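Local coordinates for antigen TpF1 (Treponema pallidum, PDB 2FJC), which binds ferric iron as a mini-ferritin of the Dps family and may also play a structural role in the outer membrane, at residues Glu16-His21 with Glu67-Leu72; Ala12-Gln17 with Val122-Ser127; Gln20-Leu25 with Glu60-Ile65. All blocks are in the same frame, centred on the assembly; numbering follows the deposited sequence.

Contact 1 (Glu16-His21 with Glu67-Leu72); sequences EQLRQH and ERLLQL. With FE (Fe (III) ion), chain R.
L18 and L69 form the centre of this contact, and L69 divides its two methyls between neighbouring residues of helix 8-38. Its CD1 lies 3.7 Å from L18 CB, the two leucines running past one another in opposite directions, while its CD2 lies 3.6 Å from R19 CG. The fork begins with L69 CG anti to its own backbone N (chi1 -165°). L18 has a second partner at the end of helix 44-71: its CD2 is 3.8 Å from L72 CD1, and here the side chains cross at about a right angle. L72 is the first residue to leave helical geometry, so the apolar strip reaches just beyond the last turn.

Both arginines contribute carbon rather than charge. R19 touches through CG; its guanidinium has E16 OE2 in plane at its edge, but the ion pair from R19 NE is long at 3.8 Å. R68 approaches L18 CD2 with its CG, and the end of the chain then leads away to T132, which takes a hydrogen bond from NE, and to D129, which forms a salt bridge with NH2. L72 CD2 lies 3.7 Å above one face of the R68 guanidinium, offset toward the rim.

Farther out, E67 has no contact with 16-21; its OE2 binds the iron(III) ion at 2.4 Å, together with D63 and with H36 of a neighbouring subunit. The local helix axes are 9.7 Å apart and inclined at 152°, close to antiparallel. With no hydrogen bond crossing between the segments, the evidence points to cohesion by van der Waals contact of leucine methyls and arginine methylenes, while the R68 guanidinium and the E67 carboxylate find their partners outside the two segments.

Contact 2 (Ala12-Gln17 with Val122-Ser127); sequences AAICEQ and VLAAES
L123 and I14 account for most of the surface buried here, and their CA atoms, 6.7 Å apart, are the nearest pair between the two backbones. The side chains slide past each other in opposite directions, with I14 CG1 against L123 CB at 4.0 Å. Each therefore ends close to the opposing helix, and each tip finds its own set of partners.

The tip of I14 goes to residues one and four places beyond L123. Its CG1 is anti to the carbonyl carbon (chi1 -73°), and an extended second torsion (chi2 170°) carries CD1 on to within 3.8 Å of A124 CA. The same methyl lies 3.5 Å from S127 OG. The S127 hydroxyl has L123 O at 2.9 Å from its OG and A124 O also near; the polar neighbours of this hydroxyl are thus carbonyls of the preceding turn, and I14 meets it only by packing.

The tip of L123 goes the other way, onto the opposite helix. Its CD1 is 4.0 Å from Q17 CG and 4.2 Å from A13 CB, so it rests between two residues one helical turn apart, with the Q17 side chain crossing it at about a right angle. Behind this layer, T132 touches both I14 and A124, bringing helix 130-154 against the pair, and L72 also packs on I14. No other chain of the assembly touches these segments.

The local axes run 9.9 Å apart at 157°, so the early turns of helix 8-38 lie antiparallel to the last turns of helix 99-127. This near-antiparallel side-by-side packing, lined here by aliphatic side chains, is that of the four-helix bundle of the ferritin-like fold.

Contact 3 (Gln20-Leu25 with Glu60-Ile65); sequences QHVADL and EAFDTI. With FE (Fe (III) ion), chain R.
In the antiparallel pair formed by helices 8-38 and 44-71 of the ferritin-like bundle, V22 and L25 pack against F62 and I65. The local axes are inclined at 157° and approach to 9.0 Å. F62 presents the edge of its ring: CE1 is 3.5 Å from V22 CG1, and V22 O lies in the ring plane, 3.4 Å from CE1. On the same edge, F62 CD1 meets L25 CB at 3.9 Å. F62 CG is anti to its backbone N (chi1 174°), and the ring beyond it reaches helix 8-38.

I65 spreads its methyls: CG2 reaches V22 CG2 at 3.8 Å, and CD1 lies 3.9 Å from L25 CD2, with H21 CB also beside it. D63 leaves on the side away from helix 8-38, and its OD2 binds the iron(III) ion at 2.1 Å; its OD1 is hydrogen-bonded by W37 of a neighbouring subunit, whose H33 meets F62 edge-to-face.

F117 of helix 99-127 packs on L25 and I65, I139 of helix 130-154 on A61 and I65, and Y83 of the short helix 80-86 on V22, so all the other helices border this pair.

In the fold
All three contacts use helix 8-38. Contacts 1 and 3 pair it with helix 44-71, their centres 8 Å apart, whereas contact 2 pairs it with helix 99-127. Contact 3, its centre about 6 Å from that of the chain, is buried and adds an aromatic ring to its aliphatic core; contacts 1 and 2, with centres at about 13 and 16 Å, are partly buried and also use arginine or glutamine side-chain carbons. Contacts 1 and 2 touch, L72 CD1 lying 4.0 Å from I14 CG2. Contacts 1 and 3 each supply one iron ligand from the side of helix 44-71 turned away from helix 8-38, where other subunits approach; contact 2 has neither metal nor intersubunit neighbour.

Contact 1 (Glu16-His21 with Glu67-Leu72)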
loop_
_atom_site.group_PDB
_atom_site.type_symbol
_atom_site.label_atom_id
_atom_site.label_comp_id
_atom_site.label_asym_id
_atom_site.label_seq_id
_atom_site.Cartn_x
_atom_site.Cartn_y
_atom_site.Cartn_z
ATOM N N GLU B 16 -12.484 9.650 -38.978
ATOM C CA GLU B 16 -13.892 9.322 -39.161
ATOM C C GLU B 16 -14.210 8.039 -38.383
ATOM O O GLU B 16 -15.251 7.925 -37.753
ATOM C CB GLU B 16 -14.211 9.145 -40.649
ATOM C CG GLU B 16 -15.671 9.426 -41.002
ATOM C CD GLU B 16 -16.203 10.703 -40.335
ATOM O OE1 GLU B 16 -15.546 11.761 -40.456
ATOM O OE2 GLU B 16 -17.278 10.648 -39.687
ATOM N N GLN B 17 -13.298 7.079 -38.436
ATOM C CA GLN B 17 -13.466 5.823 -37.720
ATOM C C GLN B 17 -13.463 6.099 -36.221
ATOM O O GLN B 17 -14.338 5.625 -35.488
ATOM C CB GLN B 17 -12.325 4.866 -38.068
ATOM C CG GLN B 17 -12.493 4.134 -39.395
ATOM C CD GLN B 17 -13.638 3.137 -39.349
ATOM O OE1 GLN B 17 -13.534 2.071 -38.726
ATOM N NE2 GLN B 17 -14.752 3.486 -39.991
ATOM N N LEU B 18 -12.477 6.874 -35.772
ATOM C CA LEU B 18 -12.352 7.229 -34.361
ATOM C C LEU B 18 -13.624 7.903 -33.835
ATOM O O LEU B 18 -14.104 7.570 -32.755
ATOM C CB LEU B 18 -11.139 8.136 -34.164
ATOM C CG LEU B 18 -9.841 7.454 -33.719
ATOM C CD1 LEU B 18 -9.688 6.069 -34.326
ATOM C CD2 LEU B 18 -8.681 8.345 -34.085
ATOM N N ARG B 19 -14.169 8.838 -34.605
ATOM C CA ARG B 19 -15.389 9.536 -34.218
ATOM C C ARG B 19 -16.505 8.541 -33.990
ATOM O O ARG B 19 -17.286 8.675 -33.054
ATOM C CB ARG B 19 -15.818 10.538 -35.300
ATOM C CG ARG B 19 -15.151 11.903 -35.159
ATOM C CD ARG B 19 -15.350 12.775 -36.386
ATOM N NE ARG B 19 -16.757 12.949 -36.749
ATOM C CZ ARG B 19 -17.625 13.720 -36.092
ATOM N NH1 ARG B 19 -17.242 14.401 -35.016
ATOM N NH2 ARG B 19 -18.878 13.827 -36.527
ATOM N N GLN B 20 -16.585 7.534 -34.846
ATOM C CA GLN B 20 -17.618 6.539 -34.687
ATOM C C GLN B 20 -17.357 5.681 -33.450
ATOM O O GLN B 20 -18.287 5.323 -32.733
ATOM C CB GLN B 20 -17.725 5.641 -35.913
ATOM C CG GLN B 20 -18.792 4.589 -35.705
ATOM C CD GLN B 20 -19.075 3.774 -36.931
ATOM O OE1 GLN B 20 -18.205 3.038 -37.419
ATOM N NE2 GLN B 20 -20.304 3.890 -37.447
ATOM N N HIS B 21 -16.095 5.348 -33.203
ATOM C CA HIS B 21 -15.762 4.544 -32.031
ATOM C C HIS B 21 -16.209 5.248 -30.757
ATOM O O HIS B 21 -16.786 4.627 -29.867
ATOM C CB HIS B 21 -14.260 4.282 -31.956
ATOM C CG HIS B 21 -13.727 3.512 -33.118
ATOM N ND1 HIS B 21 -14.497 2.616 -33.821
ATOM C CD2 HIS B 21 -12.491 3.459 -33.663
ATOM C CE1 HIS B 21 -13.756 2.038 -34.749
ATOM N NE2 HIS B 21 -12.535 2.529 -34.673
ATOM N N GLU B 67 -9.250 11.223 -27.106
ATOM C CA GLU B 67 -8.045 12.022 -26.985
ATOM C C GLU B 67 -7.110 11.833 -28.163
ATOM O O GLU B 67 -6.379 12.752 -28.528
ATOM C CB GLU B 67 -7.314 11.685 -25.694
ATOM C CG GLU B 67 -7.356 12.818 -24.697
ATOM C CD GLU B 67 -7.806 12.367 -23.326
ATOM O OE1 GLU B 67 -7.243 11.375 -22.809
ATOM O OE2 GLU B 67 -8.718 13.010 -22.768
ATOM N N ARG B 68 -7.120 10.641 -28.749
ATOM C CA ARG B 68 -6.271 10.390 -29.896
ATOM C C ARG B 68 -6.802 11.244 -31.038
ATOM O O ARG B 68 -6.046 11.831 -31.812
ATOM C CB ARG B 68 -6.306 8.911 -30.279
ATOM C CG ARG B 68 -5.454 8.575 -31.497
ATOM C CD ARG B 68 -4.064 9.169 -31.365
ATOM N NE ARG B 68 -3.235 8.908 -32.539
ATOM C CZ ARG B 68 -2.099 9.547 -32.795
ATOM N NH1 ARG B 68 -1.665 10.483 -31.956
ATOM N NH2 ARG B 68 -1.406 9.265 -33.889
ATOM N N LEU B 69 -8.122 11.313 -31.118
ATOM C CA LEU B 69 -8.795 12.098 -32.128
ATOM C C LEU B 69 -8.368 13.562 -31.975
ATOM O O LEU B 69 -8.091 14.253 -32.958
ATOM C CB LEU B 69 -10.297 11.951 -31.934
ATOM C CG LEU B 69 -11.266 12.380 -33.020
ATOM C CD1 LEU B 69 -10.880 11.779 -34.353
ATOM C CD2 LEU B 69 -12.656 11.908 -32.608
ATOM N N LEU B 70 -8.310 14.031 -30.737
ATOM C CA LEU B 70 -7.903 15.405 -30.475
ATOM C C LEU B 70 -6.466 15.626 -30.942
ATOM O O LEU B 70 -6.143 16.652 -31.534
ATOM C CB LEU B 70 -8.008 15.716 -28.977
ATOM C CG LEU B 70 -9.424 15.690 -28.406
ATOM C CD1 LEU B 70 -9.399 15.866 -26.899
ATOM C CD2 LEU B 70 -10.229 16.791 -29.074
ATOM N N GLN B 71 -5.607 14.653 -30.666
ATOM C CA GLN B 71 -4.217 14.733 -31.059
ATOM C C GLN B 71 -4.072 14.808 -32.565
ATOM O O GLN B 71 -3.171 15.475 -33.067
ATOM C CB GLN B 71 -3.452 13.519 -30.536
ATOM C CG GLN B 71 -3.381 13.466 -29.044
ATOM C CD GLN B 71 -2.961 12.124 -28.547
ATOM O OE1 GLN B 71 -3.256 11.764 -27.413
ATOM N NE2 GLN B 71 -2.267 11.367 -29.384
ATOM N N LEU B 72 -4.958 14.125 -33.283
ATOM C CA LEU B 72 -4.901 14.115 -34.734
ATOM C C LEU B 72 -5.438 15.403 -35.332
ATOM O O LEU B 72 -5.565 15.522 -36.548
ATOM C CB LEU B 72 -5.664 12.914 -35.290
ATOM C CG LEU B 72 -4.978 11.562 -35.053
ATOM C CD1 LEU B 72 -5.842 10.419 -35.577
ATOM C CD2 LEU B 72 -3.628 11.560 -35.738
HETATM FE FE FE R . -9.078 12.324 -20.448
#

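Contact 2 (Ala12-Gln17 with Val122-Ser127)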
loop_
_atom_site.group_PDB
_atom_site.type_symbol
_atom_site.label_atom_id
_atom_site.label_comp_id
_atom_site.label_asym_id
_atom_site.label_seq_id
_atom_site.Cartn_x
_atom_site.Cartn_y
_atom_site.Cartn_z
ATOM N N ALA B 12 -7.812 11.512 -42.336
ATOM C CA ALA B 12 -9.231 11.844 -42.373
ATOM C C ALA B 12 -10.070 10.589 -42.204
ATOM O O ALA B 12 -11.076 10.586 -41.494
ATOM C CB ALA B 12 -9.589 12.497 -43.691
ATOM N N ALA B 13 -9.667 9.524 -42.882
ATOM C CA ALA B 13 -10.394 8.266 -42.793
ATOM C C ALA B 13 -10.297 7.696 -41.373
ATOM O O ALA B 13 -11.274 7.185 -40.828
ATOM C CB ALA B 13 -9.845 7.269 -43.790
ATOM N N ILE B 14 -9.112 7.787 -40.779
ATOM C CA ILE B 14 -8.909 7.300 -39.424
ATOM C C ILE B 14 -9.744 8.114 -38.433
ATOM O O ILE B 14 -10.385 7.543 -37.550
ATOM C CB ILE B 14 -7.417 7.361 -39.038
ATOM C CG1 ILE B 14 -6.658 6.260 -39.778
ATOM C CG2 ILE B 14 -7.245 7.196 -37.548
ATOM C CD1 ILE B 14 -5.156 6.362 -39.682
ATOM N N CYS B 15 -9.749 9.438 -38.583
ATOM C CA CYS B 15 -10.530 10.293 -37.696
ATOM C C CYS B 15 -12.013 9.966 -37.777
ATOM O O CYS B 15 -12.720 10.004 -36.774
ATOM C CB CYS B 15 -10.338 11.767 -38.048
ATOM S SG CYS B 15 -8.759 12.423 -37.535
ATOM N N GLU B 16 -12.484 9.650 -38.978
ATOM C CA GLU B 16 -13.892 9.322 -39.161
ATOM C C GLU B 16 -14.210 8.039 -38.383
ATOM O O GLU B 16 -15.251 7.925 -37.753
ATOM C CB GLU B 16 -14.211 9.145 -40.649
ATOM C CG GLU B 16 -15.671 9.426 -41.002
ATOM C CD GLU B 16 -16.203 10.703 -40.335
ATOM O OE1 GLU B 16 -15.546 11.761 -40.456
ATOM O OE2 GLU B 16 -17.278 10.648 -39.687
ATOM N N GLN B 17 -13.298 7.079 -38.436
ATOM C CA GLN B 17 -13.466 5.823 -37.720
ATOM C C GLN B 17 -13.463 6.099 -36.221
ATOM O O GLN B 17 -14.338 5.625 -35.488
ATOM C CB GLN B 17 -12.325 4.866 -38.068
ATOM C CG GLN B 17 -12.493 4.134 -39.395
ATOM C CD GLN B 17 -13.638 3.137 -39.349
ATOM O OE1 GLN B 17 -13.534 2.071 -38.726
ATOM N NE2 GLN B 17 -14.752 3.486 -39.991
ATOM N N VAL B 122 -6.228 -1.611 -39.270
ATOM C CA VAL B 122 -5.680 -1.860 -40.600
ATOM C C VAL B 122 -5.343 -0.525 -41.264
ATOM O O VAL B 122 -4.270 -0.373 -41.838
ATOM C CB VAL B 122 -6.677 -2.658 -41.492
ATOM C CG1 VAL B 122 -6.246 -2.629 -42.952
ATOM C CG2 VAL B 122 -6.737 -4.106 -41.014
ATOM N N LEU B 123 -6.250 0.442 -41.171
ATOM C CA LEU B 123 -6.018 1.759 -41.754
ATOM C C LEU B 123 -4.773 2.392 -41.159
ATOM O O LEU B 123 -3.900 2.878 -41.875
ATOM C CB LEU B 123 -7.195 2.694 -41.494
ATOM C CG LEU B 123 -8.444 2.528 -42.363
ATOM C CD1 LEU B 123 -9.505 3.548 -41.937
ATOM C CD2 LEU B 123 -8.081 2.727 -43.830
ATOM N N ALA B 124 -4.705 2.388 -39.837
ATOM C CA ALA B 124 -3.581 2.974 -39.128
ATOM C C ALA B 124 -2.273 2.284 -39.483
ATOM O O ALA B 124 -1.256 2.935 -39.701
ATOM C CB ALA B 124 -3.820 2.901 -37.638
ATOM N N ALA B 125 -2.310 0.961 -39.551
ATOM C CA ALA B 125 -1.124 0.181 -39.872
ATOM C C ALA B 125 -0.618 0.489 -41.279
ATOM O O ALA B 125 0.571 0.714 -41.476
ATOM C CB ALA B 125 -1.425 -1.313 -39.731
ATOM N N GLU B 126 -1.520 0.514 -42.253
ATOM C CA GLU B 126 -1.120 0.782 -43.624
ATOM C C GLU B 126 -0.652 2.216 -43.850
ATOM O O GLU B 126 0.159 2.469 -44.731
ATOM C CB GLU B 126 -2.266 0.434 -44.586
ATOM C CG GLU B 126 -2.756 -1.018 -44.424
ATOM C CD GLU B 126 -3.826 -1.444 -45.436
ATOM O OE1 GLU B 126 -4.826 -0.705 -45.621
ATOM O OE2 GLU B 126 -3.670 -2.536 -46.033
ATOM N N SER B 127 -1.137 3.150 -43.041
ATOM C CA SER B 127 -0.767 4.551 -43.203
ATOM C C SER B 127 0.375 4.977 -42.299
ATOM O O SER B 127 0.769 6.137 -42.299
ATOM C CB SER B 127 -1.974 5.454 -42.934
ATOM O OG SER B 127 -2.383 5.364 -41.580
#

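Contact 3 (Gln20-Leu25 with Glu60-Ile65)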
loop_
_atom_site.group_PDB
_atom_site.type_symbol
_atom_site.label_atom_id
_atom_site.label_comp_id
_atom_site.label_asym_id
_atom_site.label_seq_id
_atom_site.Cartn_x
_atom_site.Cartn_y
_atom_site.Cartn_z
ATOM N N GLN B 20 -16.585 7.534 -34.846
ATOM C CA GLN B 20 -17.618 6.539 -34.687
ATOM C C GLN B 20 -17.357 5.681 -33.450
ATOM O O GLN B 20 -18.287 5.323 -32.733
ATOM C CB GLN B 20 -17.725 5.641 -35.913
ATOM C CG GLN B 20 -18.792 4.589 -35.705
ATOM C CD GLN B 20 -19.075 3.774 -36.931
ATOM O OE1 GLN B 20 -18.205 3.038 -37.419
ATOM N NE2 GLN B 20 -20.304 3.890 -37.447
ATOM N N HIS B 21 -16.095 5.348 -33.203
ATOM C CA HIS B 21 -15.762 4.544 -32.031
ATOM C C HIS B 21 -16.209 5.248 -30.757
ATOM O O HIS B 21 -16.786 4.627 -29.867
ATOM C CB HIS B 21 -14.260 4.282 -31.956
ATOM C CG HIS B 21 -13.727 3.512 -33.118
ATOM N ND1 HIS B 21 -14.497 2.616 -33.821
ATOM C CD2 HIS B 21 -12.491 3.459 -33.663
ATOM C CE1 HIS B 21 -13.756 2.038 -34.749
ATOM N NE2 HIS B 21 -12.535 2.529 -34.673
ATOM N N VAL B 22 -15.940 6.546 -30.675
ATOM C CA VAL B 22 -16.327 7.321 -29.508
ATOM C C VAL B 22 -17.836 7.228 -29.317
ATOM O O VAL B 22 -18.322 6.988 -28.211
ATOM C CB VAL B 22 -15.921 8.799 -29.665
ATOM C CG1 VAL B 22 -16.515 9.620 -28.544
ATOM C CG2 VAL B 22 -14.407 8.912 -29.661
ATOM N N ALA B 23 -18.569 7.408 -30.406
ATOM C CA ALA B 23 -20.012 7.339 -30.369
ATOM C C ALA B 23 -20.495 5.959 -29.914
ATOM O O ALA B 23 -21.359 5.857 -29.049
ATOM C CB ALA B 23 -20.580 7.670 -31.736
ATOM N N ASP B 24 -19.934 4.902 -30.489
ATOM C CA ASP B 24 -20.335 3.552 -30.127
ATOM C C ASP B 24 -19.989 3.240 -28.683
ATOM O O ASP B 24 -20.790 2.635 -27.972
ATOM C CB ASP B 24 -19.681 2.517 -31.057
ATOM C CG ASP B 24 -20.278 2.522 -32.468
ATOM O OD1 ASP B 24 -21.415 3.006 -32.650
ATOM O OD2 ASP B 24 -19.620 2.026 -33.403
ATOM N N LEU B 25 -18.798 3.646 -28.249
ATOM C CA LEU B 25 -18.363 3.418 -26.878
ATOM C C LEU B 25 -19.298 4.160 -25.932
ATOM O O LEU B 25 -19.706 3.618 -24.902
ATOM C CB LEU B 25 -16.926 3.913 -26.674
ATOM C CG LEU B 25 -15.762 2.914 -26.734
ATOM C CD1 LEU B 25 -16.207 1.549 -27.223
ATOM C CD2 LEU B 25 -14.684 3.479 -27.634
ATOM N N GLU B 60 -12.933 3.861 -20.489
ATOM C CA GLU B 60 -11.500 4.082 -20.556
ATOM C C GLU B 60 -11.131 4.197 -22.040
ATOM O O GLU B 60 -10.425 5.125 -22.450
ATOM C CB GLU B 60 -10.767 2.904 -19.913
ATOM C CG GLU B 60 -9.256 3.052 -19.814
ATOM C CD GLU B 60 -8.582 1.786 -19.279
ATOM O OE1 GLU B 60 -8.536 0.774 -20.021
ATOM O OE2 GLU B 60 -8.112 1.803 -18.114
ATOM N N ALA B 61 -11.610 3.248 -22.839
ATOM C CA ALA B 61 -11.343 3.256 -24.274
ATOM C C ALA B 61 -11.990 4.498 -24.885
ATOM O O ALA B 61 -11.441 5.133 -25.784
ATOM C CB ALA B 61 -11.903 1.999 -24.916
ATOM N N PHE B 62 -13.170 4.827 -24.379
ATOM C CA PHE B 62 -13.928 5.996 -24.808
ATOM C C PHE B 62 -13.030 7.230 -24.721
ATOM O O PHE B 62 -12.893 7.998 -25.680
ATOM C CB PHE B 62 -15.137 6.166 -23.876
ATOM C CG PHE B 62 -15.942 7.414 -24.106
ATOM C CD1 PHE B 62 -16.786 7.527 -25.203
ATOM C CD2 PHE B 62 -15.920 8.443 -23.171
ATOM C CE1 PHE B 62 -17.610 8.645 -25.369
ATOM C CE2 PHE B 62 -16.733 9.570 -23.316
ATOM C CZ PHE B 62 -17.586 9.673 -24.421
ATOM N N ASP B 63 -12.406 7.407 -23.563
ATOM C CA ASP B 63 -11.561 8.558 -23.364
ATOM C C ASP B 63 -10.233 8.530 -24.116
ATOM O O ASP B 63 -9.837 9.559 -24.661
ATOM C CB ASP B 63 -11.329 8.807 -21.869
ATOM C CG ASP B 63 -10.877 10.241 -21.584
ATOM O OD1 ASP B 63 -11.632 11.194 -21.896
ATOM O OD2 ASP B 63 -9.762 10.420 -21.055
ATOM N N THR B 64 -9.546 7.390 -24.181
ATOM C CA THR B 64 -8.268 7.389 -24.893
ATOM C C THR B 64 -8.455 7.593 -26.398
ATOM O O THR B 64 -7.662 8.285 -27.033
ATOM C CB THR B 64 -7.422 6.109 -24.640
ATOM O OG1 THR B 64 -7.956 5.023 -25.391
ATOM C CG2 THR B 64 -7.423 5.746 -23.179
ATOM N N ILE B 65 -9.508 7.016 -26.969
ATOM C CA ILE B 65 -9.765 7.190 -28.393
ATOM C C ILE B 65 -10.160 8.642 -28.700
ATOM O O ILE B 65 -9.718 9.223 -29.697
ATOM C CB ILE B 65 -10.869 6.222 -28.883
ATOM C CG1 ILE B 65 -10.282 4.824 -29.020
ATOM C CG2 ILE B 65 -11.423 6.669 -30.248
ATOM C CD1 ILE B 65 -11.271 3.813 -29.490
HETATM FE FE FE R . -9.078 12.324 -20.448
#